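PDB 3JQQ: ferredoxin--NADP reductase, apicoplast from Plasmodium falciparum, which catalyses electron transfer between ferredoxin and NADP(H) in the apicoplast through a bound FAD, and may play a role in the terminal step of isoprenoid precursor synthesis. Local coordinates for residues 6-10 / 45-49; 15-21 / 147-153; 34-38 / 142-146; 184-188 / 281-285; 189-193 / 207-213. The protein carries 1 engineered substitution. The contacts are given in a common frame with arbitrary orientation. Numbering follows the deposited sequence.

Interaction 1 of 5, residues 6-10 / 45-49; sequences FINLY and LFKYL
Two irregular segments meet on the FAD-binding antiparallel barrel: residues 6-10 lie in the loop before strand 16-25, and residues 45-49 in the loop that joins strands 35-41 and 53-56. Residues 6-9 form a type II beta turn, with I7 at phi/psi -57/128 and N8 at 66/22, closed by a weak hydrogen bond from L9 N to F6 O (3.4 Å). The segments come closest in backbone at F6 and K47, CA to CA 5.7 Å. F6 (chi1 m) lays one ring face over K47, whose CB stands 3.8 Å from the ring centroid and 28° off its normal, a CH-pi contact; at the ring edge, F6 CE2 lies 3.8 Å from L49 CD2. I7 and N8 form the turn's far corner and stay clear of 45-49. L9 then returns, placing CD2 3.6 Å from K47 CB. L9 and Y10 together form a classic beta bulge opposite G155, which ties this segment to strand 150-157. Y10 (chi1 m) runs alongside F46 (chi1 t) rim to rim, centroids 6.0 Å apart and planes at 14°, with CD1 of Y10 3.9 Å from CD1 of F46. The Y10 hydroxyl ends in a weak hydrogen bond, OH to L45 O at 3.3 Å.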
# COMPACT_ATOMS: atom_id res chain seq x y z
N PHE B 6 17.86 14.46 15.98
CA PHE B 6 16.84 15.27 15.33
C PHE B 6 15.46 14.62 15.41
O PHE B 6 14.44 15.28 15.21
CB PHE B 6 17.22 15.53 13.87
CG PHE B 6 18.49 16.32 13.70
CD1 PHE B 6 18.81 17.35 14.57
CD2 PHE B 6 19.35 16.04 12.65
CE1 PHE B 6 19.98 18.07 14.41
CE2 PHE B 6 20.52 16.77 12.48
CZ PHE B 6 20.83 17.78 13.36
N ILE B 7 15.43 13.33 15.72
CA ILE B 7 14.17 12.59 15.80
C ILE B 7 13.18 13.20 16.80
O ILE B 7 13.51 13.44 17.96
CB ILE B 7 14.39 11.10 16.17
CG1 ILE B 7 14.80 10.29 14.93
CG2 ILE B 7 13.13 10.51 16.77
CD1 ILE B 7 16.29 10.31 14.65
N ASN B 8 11.96 13.45 16.32
CA ASN B 8 10.86 13.88 17.18
C ASN B 8 11.02 15.26 17.82
O ASN B 8 10.38 15.56 18.84
CB ASN B 8 10.55 12.82 18.24
CG ASN B 8 9.82 11.63 17.66
OD1 ASN B 8 8.96 11.78 16.79
ND2 ASN B 8 10.15 10.44 18.14
N LEU B 9 11.86 16.10 17.22
CA LEU B 9 11.94 17.49 17.62
C LEU B 9 10.54 18.10 17.55
O LEU B 9 10.15 18.88 18.42
CB LEU B 9 12.89 18.26 16.70
CG LEU B 9 14.33 18.44 17.19
CD1 LEU B 9 14.85 17.17 17.83
CD2 LEU B 9 15.24 18.89 16.05
N TYR B 10 9.81 17.73 16.51
CA TYR B 10 8.43 18.17 16.36
C TYR B 10 7.50 16.97 16.35
O TYR B 10 7.76 15.96 15.70
CB TYR B 10 8.27 19.02 15.10
CG TYR B 10 9.14 20.25 15.15
CD1 TYR B 10 10.36 20.30 14.50
CD2 TYR B 10 8.75 21.36 15.89
CE1 TYR B 10 11.16 21.42 14.56
CE2 TYR B 10 9.54 22.49 15.96
CZ TYR B 10 10.74 22.51 15.29
OH TYR B 10 11.54 23.63 15.36
N LEU B 45 14.38 25.87 10.85
CA LEU B 45 13.98 25.27 12.12
C LEU B 45 13.80 23.75 12.11
O LEU B 45 13.95 23.10 13.14
CB LEU B 45 12.70 25.93 12.64
CG LEU B 45 12.82 27.02 13.70
CD1 LEU B 45 14.14 27.78 13.59
CD2 LEU B 45 11.63 27.96 13.62
N PHE B 46 13.46 23.19 10.96
CA PHE B 46 13.26 21.74 10.86
C PHE B 46 14.60 21.04 10.65
O PHE B 46 15.29 21.27 9.66
CB PHE B 46 12.29 21.38 9.75
CG PHE B 46 11.71 20.00 9.87
CD1 PHE B 46 10.61 19.77 10.68
CD2 PHE B 46 12.28 18.93 9.18
CE1 PHE B 46 10.07 18.51 10.80
CE2 PHE B 46 11.74 17.66 9.30
CZ PHE B 46 10.64 17.45 10.11
N LYS B 47 14.96 20.18 11.60
CA LYS B 47 16.26 19.51 11.57
C LYS B 47 16.11 18.06 11.13
O LYS B 47 15.23 17.34 11.63
CB LYS B 47 16.92 19.58 12.95
CG LYS B 47 17.19 20.99 13.43
CD LYS B 47 18.45 21.56 12.80
CE LYS B 47 18.75 22.96 13.31
NZ LYS B 47 20.08 23.43 12.86
N TYR B 48 16.96 17.64 10.21
CA TYR B 48 16.89 16.30 9.69
C TYR B 48 18.21 15.92 9.04
O TYR B 48 19.01 16.79 8.68
CB TYR B 48 15.77 16.19 8.65
CG TYR B 48 16.00 17.02 7.40
CD1 TYR B 48 15.58 18.35 7.35
CD2 TYR B 48 16.62 16.49 6.29
CE1 TYR B 48 15.79 19.12 6.22
CE2 TYR B 48 16.83 17.25 5.15
CZ TYR B 48 16.41 18.57 5.12
OH TYR B 48 16.62 19.33 4.00
N LEU B 49 18.43 14.62 8.91
CA LEU B 49 19.53 14.11 8.11
C LEU B 49 18.94 13.57 6.82
O LEU B 49 17.77 13.18 6.77
CB LEU B 49 20.25 12.99 8.85
CG LEU B 49 21.01 13.35 10.13
CD1 LEU B 49 21.69 12.12 10.70
CD2 LEU B 49 22.03 14.45 9.86

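Interaction 2 of 5, residues 15-21 / 147-153; sequences PLKCKIV and INDDIYL
Strands 16-21 and 150-153 pair antiparallel in the FAD-binding barrel, their axes 4.5 Å apart at closest and 135° between N-to-C directions, so the pair is strongly twisted. L16 faces L153 and C18 faces I151 as hydrogen-bonded pairs; K17 with Y152 and K19 with D150 are non-hydrogen-bonded pairs (CA to CA 4.7 and 5.1 Å). Each hydrogen-bonded pair is satisfied in both directions: L16 N to L153 O 2.8 Å and L153 N to L16 O 2.9 Å; C18 N to I151 O 2.8 Å and I151 N to C18 O 3.1 Å. Pairing runs on past the strand start, where I20 N donates to D149 O (3.2 Å) and N148 N to I20 O (2.8 Å), with N148 at phi/psi 79/8. The D149 carboxylate takes no part in this pairing; its OD2 accepts from K146 N. On the face carrying K17, K19, D150 and Y152, both lysines form salt bridges with D150 OD1, K17 NZ at 2.9 Å and K19 NZ at 2.9 Å, and K19 NZ also donates to N148 O at 2.9 Å. K17 is extended (chi1 to chi3 t), whereas K19 bends back (chi1 and chi2 m). The other face is apolar: C18 SG is 3.1 Å from L153 CD2, and I20 CD1 is 3.9 Å from I151 CG2. The chemistry is thus divided by face: a carboxylate shared by two ammonium groups lies on one, and a greasy seam continuing onto I40 and I56 on the other.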
# COMPACT_ATOMS: atom_id res chain seq x y z
N PRO B 15 3.61 20.65 16.42
CA PRO B 15 4.04 20.62 15.03
C PRO B 15 4.68 21.95 14.63
O PRO B 15 4.33 22.99 15.18
CB PRO B 15 2.74 20.41 14.26
CG PRO B 15 1.71 21.06 15.11
CD PRO B 15 2.15 20.84 16.54
N LEU B 16 5.61 21.91 13.68
CA LEU B 16 6.26 23.12 13.19
C LEU B 16 5.46 23.73 12.03
O LEU B 16 5.20 23.06 11.03
CB LEU B 16 7.69 22.84 12.74
CG LEU B 16 8.47 24.03 12.17
CD1 LEU B 16 8.58 25.14 13.20
CD2 LEU B 16 9.86 23.59 11.70
N LYS B 17 5.07 24.99 12.20
CA LYS B 17 4.34 25.73 11.18
C LYS B 17 5.27 26.15 10.05
O LYS B 17 6.25 26.86 10.29
CB LYS B 17 3.68 26.96 11.80
CG LYS B 17 2.92 27.85 10.83
CD LYS B 17 2.28 29.03 11.56
CE LYS B 17 1.35 29.82 10.66
NZ LYS B 17 2.07 30.47 9.53
N CYS B 18 4.98 25.70 8.84
CA CYS B 18 5.83 25.99 7.69
C CYS B 18 5.06 26.66 6.56
O CYS B 18 3.84 26.81 6.64
CB CYS B 18 6.48 24.70 7.17
SG CYS B 18 7.53 23.84 8.35
N LYS B 19 5.78 27.06 5.52
CA LYS B 19 5.17 27.69 4.35
C LYS B 19 5.46 26.94 3.06
O LYS B 19 6.57 26.45 2.85
CB LYS B 19 5.65 29.14 4.20
CG LYS B 19 4.96 30.14 5.11
CD LYS B 19 3.52 30.36 4.71
CE LYS B 19 2.91 31.55 5.43
NZ LYS B 19 1.43 31.61 5.26
N ILE B 20 4.45 26.86 2.20
CA ILE B 20 4.61 26.34 0.85
C ILE B 20 5.25 27.40 -0.05
O ILE B 20 4.69 28.47 -0.26
CB ILE B 20 3.24 25.97 0.25
CG1 ILE B 20 2.61 24.81 1.02
CG2 ILE B 20 3.38 25.63 -1.24
CD1 ILE B 20 3.51 23.59 1.11
N VAL B 21 6.44 27.09 -0.58
CA VAL B 21 7.13 27.99 -1.49
C VAL B 21 6.83 27.67 -2.95
O VAL B 21 6.59 28.56 -3.76
CB VAL B 21 8.65 27.96 -1.28
CG1 VAL B 21 9.36 28.77 -2.35
CG2 VAL B 21 9.00 28.48 0.11
N ILE B 147 0.19 28.01 -3.10
CA ILE B 147 1.45 28.66 -2.79
C ILE B 147 1.25 29.64 -1.62
O ILE B 147 0.31 30.43 -1.61
CB ILE B 147 2.01 29.38 -4.04
CG1 ILE B 147 3.04 28.49 -4.75
CG2 ILE B 147 2.64 30.72 -3.67
CD1 ILE B 147 2.61 27.05 -4.88
N ASN B 148 2.13 29.54 -0.63
CA ASN B 148 2.08 30.37 0.59
C ASN B 148 1.06 29.92 1.65
O ASN B 148 0.84 30.63 2.63
CB ASN B 148 1.89 31.86 0.26
CG ASN B 148 2.40 32.77 1.38
OD1 ASN B 148 1.68 33.66 1.85
ND2 ASN B 148 3.63 32.55 1.80
N ASP B 149 0.45 28.76 1.45
CA ASP B 149 -0.40 28.17 2.49
C ASP B 149 0.44 27.68 3.67
O ASP B 149 1.62 27.38 3.52
CB ASP B 149 -1.21 27.00 1.94
CG ASP B 149 -2.51 27.43 1.29
OD1 ASP B 149 -2.77 28.65 1.23
OD2 ASP B 149 -3.26 26.55 0.83
N ASP B 150 -0.19 27.60 4.84
CA ASP B 150 0.44 26.99 6.01
C ASP B 150 0.43 25.46 5.86
O ASP B 150 -0.54 24.88 5.40
CB ASP B 150 -0.31 27.37 7.29
CG ASP B 150 -0.10 28.82 7.70
OD1 ASP B 150 0.80 29.48 7.14
OD2 ASP B 150 -0.83 29.30 8.59
N ILE B 151 1.53 24.83 6.25
CA ILE B 151 1.59 23.38 6.35
C ILE B 151 2.36 23.00 7.61
O ILE B 151 3.40 23.59 7.91
CB ILE B 151 2.21 22.73 5.09
CG1 ILE B 151 2.07 21.21 5.14
CG2 ILE B 151 3.67 23.13 4.94
CD1 ILE B 151 2.57 20.49 3.90
N TYR B 152 1.85 22.02 8.36
CA TYR B 152 2.42 21.69 9.66
C TYR B 152 3.17 20.35 9.67
O TYR B 152 2.59 19.30 9.39
CB TYR B 152 1.33 21.72 10.74
CG TYR B 152 0.72 23.09 10.96
CD1 TYR B 152 -0.23 23.60 10.08
CD2 TYR B 152 1.10 23.87 12.04
CE1 TYR B 152 -0.78 24.85 10.27
CE2 TYR B 152 0.55 25.13 12.24
CZ TYR B 152 -0.39 25.61 11.36
OH TYR B 152 -0.94 26.86 11.56
N LEU B 153 4.46 20.43 9.99
CA LEU B 153 5.36 19.28 9.96
C LEU B 153 5.67 18.72 11.35
O LEU B 153 5.72 19.46 12.33
CB LEU B 153 6.70 19.66 9.30
CG LEU B 153 6.86 19.81 7.78
CD1 LEU B 153 6.20 18.66 7.03
CD2 LEU B 153 6.33 21.14 7.30

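Interaction 3 of 5, residues 34-38 / 142-146; sequences EVYHL and IKNLK
Segments 34-38 and 142-146 are joined by side chains alone, and their backbones stay apart: the nearest CA atoms, of Y36 and I142, are 8.1 Å from each other. E34, Y36 and L38 point toward 142-146, as expected for every second residue of an extended chain, whereas V35 and H37 stay out of reach. The polar part is a salt bridge, E34 OE2 to K143 NZ at 3.0 Å. E34 is extended (chi1 and chi2 t), and its OE2 also accepts from Y36 OH at 2.7 Å, so one carboxylate oxygen serves both groups. The Y36 hydroxyl is only near the lysine, OH to K143 NZ 3.8 Å, while its ring makes a cation-pi contact with K23. The apolar part centres on L38 (chi1 m, chi2 t), whose CD1 lies 4.3 Å from I142 CG2 and 4.2 Å from L145 CD1. Within 142-146, L145 N donates a hydrogen bond to I142 O (3.0 Å), and K23 NZ donates to the carbonyl oxygens of I142, K143 and L145. This is the arrangement of the FAD domain of ferredoxin-NADP reductases, a flavin-binding barrel capped by a short helix; I142 touches I118 of the FAD site, its side chain about 6 Å from the bound FAD.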
# COMPACT_ATOMS: atom_id res chain seq x y z
N GLU B 34 -0.47 11.22 -10.45
CA GLU B 34 -0.40 12.63 -10.09
C GLU B 34 0.50 12.73 -8.87
O GLU B 34 0.21 12.14 -7.82
CB GLU B 34 -1.80 13.17 -9.76
CG GLU B 34 -1.84 14.68 -9.56
CD GLU B 34 -3.24 15.20 -9.28
OE1 GLU B 34 -4.17 14.37 -9.17
OE2 GLU B 34 -3.40 16.43 -9.18
N VAL B 35 1.60 13.45 -9.00
CA VAL B 35 2.49 13.65 -7.85
C VAL B 35 3.11 15.04 -7.82
O VAL B 35 3.62 15.54 -8.82
CB VAL B 35 3.53 12.50 -7.71
CG1 VAL B 35 3.68 11.72 -9.01
CG2 VAL B 35 4.86 13.04 -7.21
N TYR B 36 3.04 15.66 -6.65
CA TYR B 36 3.48 17.04 -6.49
C TYR B 36 4.75 17.13 -5.66
O TYR B 36 4.88 16.50 -4.60
CB TYR B 36 2.36 17.90 -5.89
CG TYR B 36 1.21 18.11 -6.86
CD1 TYR B 36 0.07 17.33 -6.79
CD2 TYR B 36 1.30 19.06 -7.87
CE1 TYR B 36 -0.98 17.50 -7.68
CE2 TYR B 36 0.26 19.24 -8.77
CZ TYR B 36 -0.87 18.46 -8.67
OH TYR B 36 -1.91 18.63 -9.56
N HIS B 37 5.71 17.90 -6.17
CA HIS B 37 6.92 18.24 -5.45
C HIS B 37 6.67 19.53 -4.69
O HIS B 37 6.37 20.56 -5.29
CB HIS B 37 8.07 18.42 -6.44
CG HIS B 37 9.26 19.14 -5.89
ND1 HIS B 37 10.24 18.50 -5.16
CD2 HIS B 37 9.64 20.44 -5.98
CE1 HIS B 37 11.17 19.38 -4.81
NE2 HIS B 37 10.83 20.56 -5.30
N LEU B 38 6.76 19.47 -3.36
CA LEU B 38 6.53 20.65 -2.53
C LEU B 38 7.85 21.23 -2.05
O LEU B 38 8.66 20.53 -1.44
CB LEU B 38 5.67 20.30 -1.31
CG LEU B 38 4.26 19.73 -1.51
CD1 LEU B 38 3.62 19.43 -0.17
CD2 LEU B 38 3.39 20.71 -2.31
N ILE B 142 -3.22 18.08 -0.00
CA ILE B 142 -2.11 18.53 -0.84
C ILE B 142 -2.63 18.99 -2.20
O ILE B 142 -2.16 19.99 -2.75
CB ILE B 142 -1.08 17.42 -1.04
CG1 ILE B 142 -0.47 17.03 0.31
CG2 ILE B 142 0.01 17.86 -2.02
CD1 ILE B 142 0.11 15.63 0.32
N LYS B 143 -3.59 18.24 -2.73
CA LYS B 143 -4.21 18.57 -4.00
C LYS B 143 -4.64 20.02 -3.98
O LYS B 143 -4.37 20.78 -4.91
CB LYS B 143 -5.44 17.69 -4.20
CG LYS B 143 -5.69 17.23 -5.62
CD LYS B 143 -5.76 18.37 -6.61
CE LYS B 143 -6.40 17.89 -7.92
NZ LYS B 143 -5.67 18.41 -9.11
N ASN B 144 -5.29 20.40 -2.89
CA ASN B 144 -5.89 21.73 -2.75
C ASN B 144 -4.92 22.80 -2.25
O ASN B 144 -5.26 23.98 -2.20
CB ASN B 144 -7.12 21.66 -1.84
CG ASN B 144 -8.24 20.83 -2.45
OD1 ASN B 144 -8.71 21.12 -3.55
ND2 ASN B 144 -8.67 19.80 -1.73
N LEU B 145 -3.70 22.40 -1.87
CA LEU B 145 -2.72 23.35 -1.35
C LEU B 145 -2.37 24.46 -2.34
O LEU B 145 -2.17 24.21 -3.53
CB LEU B 145 -1.43 22.63 -0.92
CG LEU B 145 -1.32 22.17 0.53
CD1 LEU B 145 -0.05 21.34 0.74
CD2 LEU B 145 -1.34 23.36 1.48
N LYS B 146 -2.29 25.69 -1.83
CA LYS B 146 -1.86 26.82 -2.63
C LYS B 146 -0.48 27.29 -2.20
O LYS B 146 -0.03 27.01 -1.09
CB LYS B 146 -2.85 27.99 -2.50
CG LYS B 146 -4.26 27.69 -2.98
CD LYS B 146 -5.13 28.94 -2.87
CE LYS B 146 -6.55 28.69 -3.35
NZ LYS B 146 -7.29 27.76 -2.45

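Interaction 4 of 5, residues 184-188 / 281-285; sequences PYISF and LYICG
Helix 184-188 packs on one face of the parallel alpha/beta sheet of the NAD-binding domain, across strand 281-285, with axes 10.9 Å apart at closest and N-to-C directions at 138°. The strand is extended, and Y282 and C284 direct their CB atoms at the helix while L281 and I283 point the other way. Y282 (chi1 m) offers a ring face to the edge of F188 (chi1 m): a T-shaped pair with centroids 5.5 Å apart, planes at 67°, and F188 CE1 3.9 Å from Y282 CE2. The Y282 hydroxyl bonds to N161 O. Y282 CB also lies near the ring edge of Y185, 3.5 Å from its CE2. At I283 the backbone runs past the Y185 hydroxyl, OH to I283 N 3.3 Å, but at a poor angle for a hydrogen bond; that hydroxyl pairs with I176 O instead. C284 meets Y185 at CB to CZ, 4.0 Å, and its SG lies 4.0 Å from P184 CG; the P184 side chain is about 6 Å from FAD and about 4 Å from that of S104 in the FAD site. Strand 280-285 lies between parallel strands 173-178 and 311-315: helix 183-192 takes one face, and helices 267-276 and 289-298 the other, against L281 and, for the latter helix, I283.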
# COMPACT_ATOMS: atom_id res chain seq x y z
N PRO B 184 14.40 9.53 -0.87
CA PRO B 184 15.58 9.61 -0.02
C PRO B 184 16.88 9.43 -0.80
O PRO B 184 17.94 9.87 -0.36
CB PRO B 184 15.39 8.46 0.97
CG PRO B 184 14.49 7.50 0.27
CD PRO B 184 13.57 8.35 -0.55
N TYR B 185 16.80 8.78 -1.96
CA TYR B 185 17.97 8.60 -2.80
C TYR B 185 18.35 9.91 -3.48
O TYR B 185 19.53 10.18 -3.71
CB TYR B 185 17.75 7.49 -3.83
CG TYR B 185 17.41 6.15 -3.22
CD1 TYR B 185 16.43 5.34 -3.77
CD2 TYR B 185 18.07 5.70 -2.08
CE1 TYR B 185 16.12 4.11 -3.21
CE2 TYR B 185 17.76 4.47 -1.51
CZ TYR B 185 16.79 3.68 -2.08
OH TYR B 185 16.48 2.46 -1.52
N ILE B 186 17.35 10.71 -3.81
CA ILE B 186 17.58 12.05 -4.33
C ILE B 186 18.26 12.90 -3.26
O ILE B 186 19.18 13.66 -3.55
CB ILE B 186 16.26 12.73 -4.76
CG1 ILE B 186 15.57 11.91 -5.86
CG2 ILE B 186 16.51 14.16 -5.22
CD1 ILE B 186 16.47 11.57 -7.04
N SER B 187 17.80 12.75 -2.02
CA SER B 187 18.39 13.45 -0.89
C SER B 187 19.86 13.05 -0.74
O SER B 187 20.74 13.91 -0.63
CB SER B 187 17.62 13.12 0.39
OG SER B 187 18.21 13.74 1.52
N PHE B 188 20.11 11.75 -0.73
CA PHE B 188 21.47 11.24 -0.68
C PHE B 188 22.36 11.85 -1.77
O PHE B 188 23.46 12.33 -1.49
CB PHE B 188 21.49 9.71 -0.79
CG PHE B 188 20.82 9.00 0.35
CD1 PHE B 188 20.46 7.67 0.23
CD2 PHE B 188 20.55 9.66 1.54
CE1 PHE B 188 19.84 7.00 1.27
CE2 PHE B 188 19.93 9.00 2.59
CZ PHE B 188 19.58 7.67 2.45
N LEU B 281 23.57 -1.39 0.72
CA LEU B 281 22.37 -1.72 -0.04
C LEU B 281 21.13 -1.09 0.58
O LEU B 281 20.87 -1.25 1.77
CB LEU B 281 22.20 -3.24 -0.13
CG LEU B 281 20.97 -3.78 -0.86
CD1 LEU B 281 20.94 -3.28 -2.30
CD2 LEU B 281 20.96 -5.30 -0.82
N TYR B 282 20.38 -0.35 -0.23
CA TYR B 282 19.16 0.31 0.25
C TYR B 282 17.95 -0.14 -0.55
O TYR B 282 18.02 -0.30 -1.77
CB TYR B 282 19.31 1.83 0.14
CG TYR B 282 20.24 2.43 1.16
CD1 TYR B 282 21.61 2.30 1.03
CD2 TYR B 282 19.74 3.14 2.24
CE1 TYR B 282 22.47 2.86 1.96
CE2 TYR B 282 20.59 3.70 3.18
CZ TYR B 282 21.95 3.55 3.03
OH TYR B 282 22.80 4.10 3.96
N ILE B 283 16.84 -0.34 0.15
CA ILE B 283 15.59 -0.71 -0.50
C ILE B 283 14.45 0.15 0.03
O ILE B 283 14.13 0.09 1.22
CB ILE B 283 15.26 -2.20 -0.28
CG1 ILE B 283 16.33 -3.08 -0.95
CG2 ILE B 283 13.88 -2.52 -0.82
CD1 ILE B 283 16.30 -4.53 -0.51
N CYS B 284 13.86 0.95 -0.84
CA CYS B 284 12.77 1.83 -0.45
C CYS B 284 11.60 1.74 -1.43
O CYS B 284 11.75 2.01 -2.62
CB CYS B 284 13.25 3.28 -0.35
SG CYS B 284 12.00 4.41 0.32
N GLY B 285 10.43 1.36 -0.92
CA GLY B 285 9.29 1.14 -1.79
C GLY B 285 8.42 0.00 -1.30
O GLY B 285 8.28 -0.21 -0.09

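Interaction 5 of 5, residues 189-193 / 207-213; sequences LKKLF and YTGYITI
The last turn of helix 183-192 lies against the chain that enters strand 211-217, the helix-to-second-strand packing of a beta-alpha-beta crossover that starts from strand 173-178. F193 N still donates a hydrogen bond to L189 O (2.9 Å), although F193 is the first residue to leave helical phi/psi. CA atoms come closest at L192 and Y207 (6.1 Å) and at L189 and I211 (9.3 Å). Both helix leucines are mt rotamers. L189 (chi1 -68°, chi2 173°) spreads its methyls over two strand residues, CD2 to I211 CD1 at 3.7 Å and CD1 to I213 CD1 at 4.1 Å. L192 (-59°, 163°) puts CD1 3.9 Å from I211 CD1, and its CD2 over one face of the Y207 ring. I211 and I213 (both chi1 m, chi2 t) project toward the helix, and the I211 CD1 methyl meets L189, L192 and F193, with F193 CZ 4.0 Å away. F193 (chi1 m) receives the edge of Y207 (chi1 t) on its ring face, an offset edge-to-face pair with centroids 5.7 Å apart and planes at 62°, F193 CE1 to Y207 CD2 3.8 Å. L192 O approaches Y207 CB (3.4 Å). Y207 OH bonds to T171 O, and G209 has no CB to collide with that hydroxyl. Strand 211-217 runs between 173-178 and 240-246, so the cluster extends onto F173 and F175 on one flank and I240 on the other, while Y236 stacks on F193 and helix 166-169 brings I167 to L192 and Y207.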
# COMPACT_ATOMS: atom_id res chain seq x y z
N LEU B 189 21.88 11.81 -3.01
CA LEU B 189 22.67 12.27 -4.15
C LEU B 189 22.99 13.75 -4.05
O LEU B 189 24.08 14.19 -4.41
CB LEU B 189 21.94 11.97 -5.47
CG LEU B 189 21.80 10.51 -5.89
CD1 LEU B 189 20.91 10.40 -7.12
CD2 LEU B 189 23.16 9.88 -6.16
N LYS B 190 22.03 14.53 -3.56
CA LYS B 190 22.23 15.96 -3.40
C LYS B 190 23.32 16.25 -2.37
O LYS B 190 24.08 17.20 -2.53
CB LYS B 190 20.92 16.66 -3.02
CG LYS B 190 19.94 16.79 -4.18
CD LYS B 190 18.58 17.30 -3.72
CE LYS B 190 17.64 17.52 -4.89
NZ LYS B 190 16.28 17.90 -4.43
N LYS B 191 23.40 15.42 -1.33
CA LYS B 191 24.47 15.58 -0.35
C LYS B 191 25.82 15.13 -0.91
O LYS B 191 26.81 15.83 -0.79
CB LYS B 191 24.17 14.82 0.94
CG LYS B 191 25.34 14.81 1.92
CD LYS B 191 25.05 13.98 3.16
CE LYS B 191 26.30 13.80 4.00
NZ LYS B 191 26.87 15.10 4.47
N LEU B 192 25.83 13.95 -1.52
CA LEU B 192 27.08 13.35 -2.00
C LEU B 192 27.72 14.14 -3.14
O LEU B 192 28.93 14.36 -3.14
CB LEU B 192 26.84 11.90 -2.44
CG LEU B 192 26.29 10.92 -1.40
CD1 LEU B 192 25.73 9.67 -2.07
CD2 LEU B 192 27.35 10.54 -0.38
N PHE B 193 26.90 14.57 -4.09
CA PHE B 193 27.41 15.27 -5.27
C PHE B 193 27.36 16.79 -5.14
O PHE B 193 27.57 17.52 -6.11
CB PHE B 193 26.67 14.82 -6.53
CG PHE B 193 26.91 13.38 -6.90
CD1 PHE B 193 28.19 12.91 -7.12
CD2 PHE B 193 25.84 12.51 -7.05
CE1 PHE B 193 28.41 11.59 -7.46
CE2 PHE B 193 26.06 11.18 -7.39
CZ PHE B 193 27.34 10.73 -7.60
N TYR B 207 33.33 13.52 -3.62
CA TYR B 207 32.90 12.13 -3.51
C TYR B 207 33.15 11.39 -4.82
O TYR B 207 32.82 11.88 -5.90
CB TYR B 207 31.42 12.06 -3.14
CG TYR B 207 30.82 10.68 -3.24
CD1 TYR B 207 31.18 9.68 -2.34
CD2 TYR B 207 29.91 10.37 -4.24
CE1 TYR B 207 30.64 8.41 -2.44
CE2 TYR B 207 29.36 9.10 -4.34
CZ TYR B 207 29.73 8.13 -3.44
OH TYR B 207 29.19 6.87 -3.54
N THR B 208 33.74 10.20 -4.72
CA THR B 208 34.09 9.43 -5.91
C THR B 208 33.84 7.93 -5.78
O THR B 208 34.60 7.12 -6.30
CB THR B 208 35.55 9.70 -6.34
OG1 THR B 208 36.39 9.77 -5.19
CG2 THR B 208 35.64 11.01 -7.11
N GLY B 209 32.77 7.57 -5.08
CA GLY B 209 32.34 6.17 -4.99
C GLY B 209 31.44 5.82 -6.17
O GLY B 209 31.19 6.65 -7.03
N TYR B 210 30.97 4.58 -6.21
CA TYR B 210 30.09 4.15 -7.30
C TYR B 210 28.68 3.83 -6.80
O TYR B 210 28.51 3.08 -5.84
CB TYR B 210 30.67 2.95 -8.05
CG TYR B 210 30.12 2.80 -9.45
CD1 TYR B 210 30.24 3.83 -10.37
CD2 TYR B 210 29.49 1.63 -9.86
CE1 TYR B 210 29.75 3.71 -11.66
CE2 TYR B 210 28.99 1.49 -11.14
CZ TYR B 210 29.12 2.53 -12.04
OH TYR B 210 28.63 2.41 -13.32
N ILE B 211 27.69 4.41 -7.46
CA ILE B 211 26.29 4.22 -7.08
C ILE B 211 25.50 3.53 -8.19
O ILE B 211 25.53 3.97 -9.34
CB ILE B 211 25.62 5.56 -6.74
CG1 ILE B 211 26.36 6.24 -5.57
CG2 ILE B 211 24.14 5.36 -6.41
CD1 ILE B 211 26.00 7.70 -5.39
N THR B 212 24.81 2.45 -7.85
CA THR B 212 23.97 1.74 -8.80
C THR B 212 22.52 1.86 -8.38
O THR B 212 22.14 1.48 -7.27
CB THR B 212 24.35 0.26 -8.90
OG1 THR B 212 25.77 0.12 -9.03
CG2 THR B 212 23.67 -0.38 -10.11
N ILE B 213 21.69 2.39 -9.28
CA ILE B 213 20.30 2.65 -8.96
C ILE B 213 19.36 1.76 -9.76
O ILE B 213 19.44 1.70 -10.99
CB ILE B 213 19.94 4.13 -9.20
CG1 ILE B 213 20.96 5.03 -8.50
CG2 ILE B 213 18.53 4.42 -8.70
CD1 ILE B 213 20.50 6.46 -8.34

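In the fold
Interactions 1 to 3 belong to the FAD-binding part and interactions 4 and 5 to the nucleotide-binding part. L16 of interaction 2 touches both Y10 and F46 of interaction 1 (Y10 CD2 to L16 CB 3.6 Å), while I20 meets interaction 3 (I20 CB to K146 O 3.7 Å); interaction 3 is nested in the chain loop closed by interaction 2. Interactions 4 and 5 share helix 183-192 and one parallel sheet, with centres about 11 Å apart. FAD lies near both parts: the side chains of I142 in interaction 3 and P184 in interaction 4 are each about 6 Å from it. The bound adenosine-2'-5'-diphosphate is about 9 Å from I283's side chain and about 13 Å from I213's.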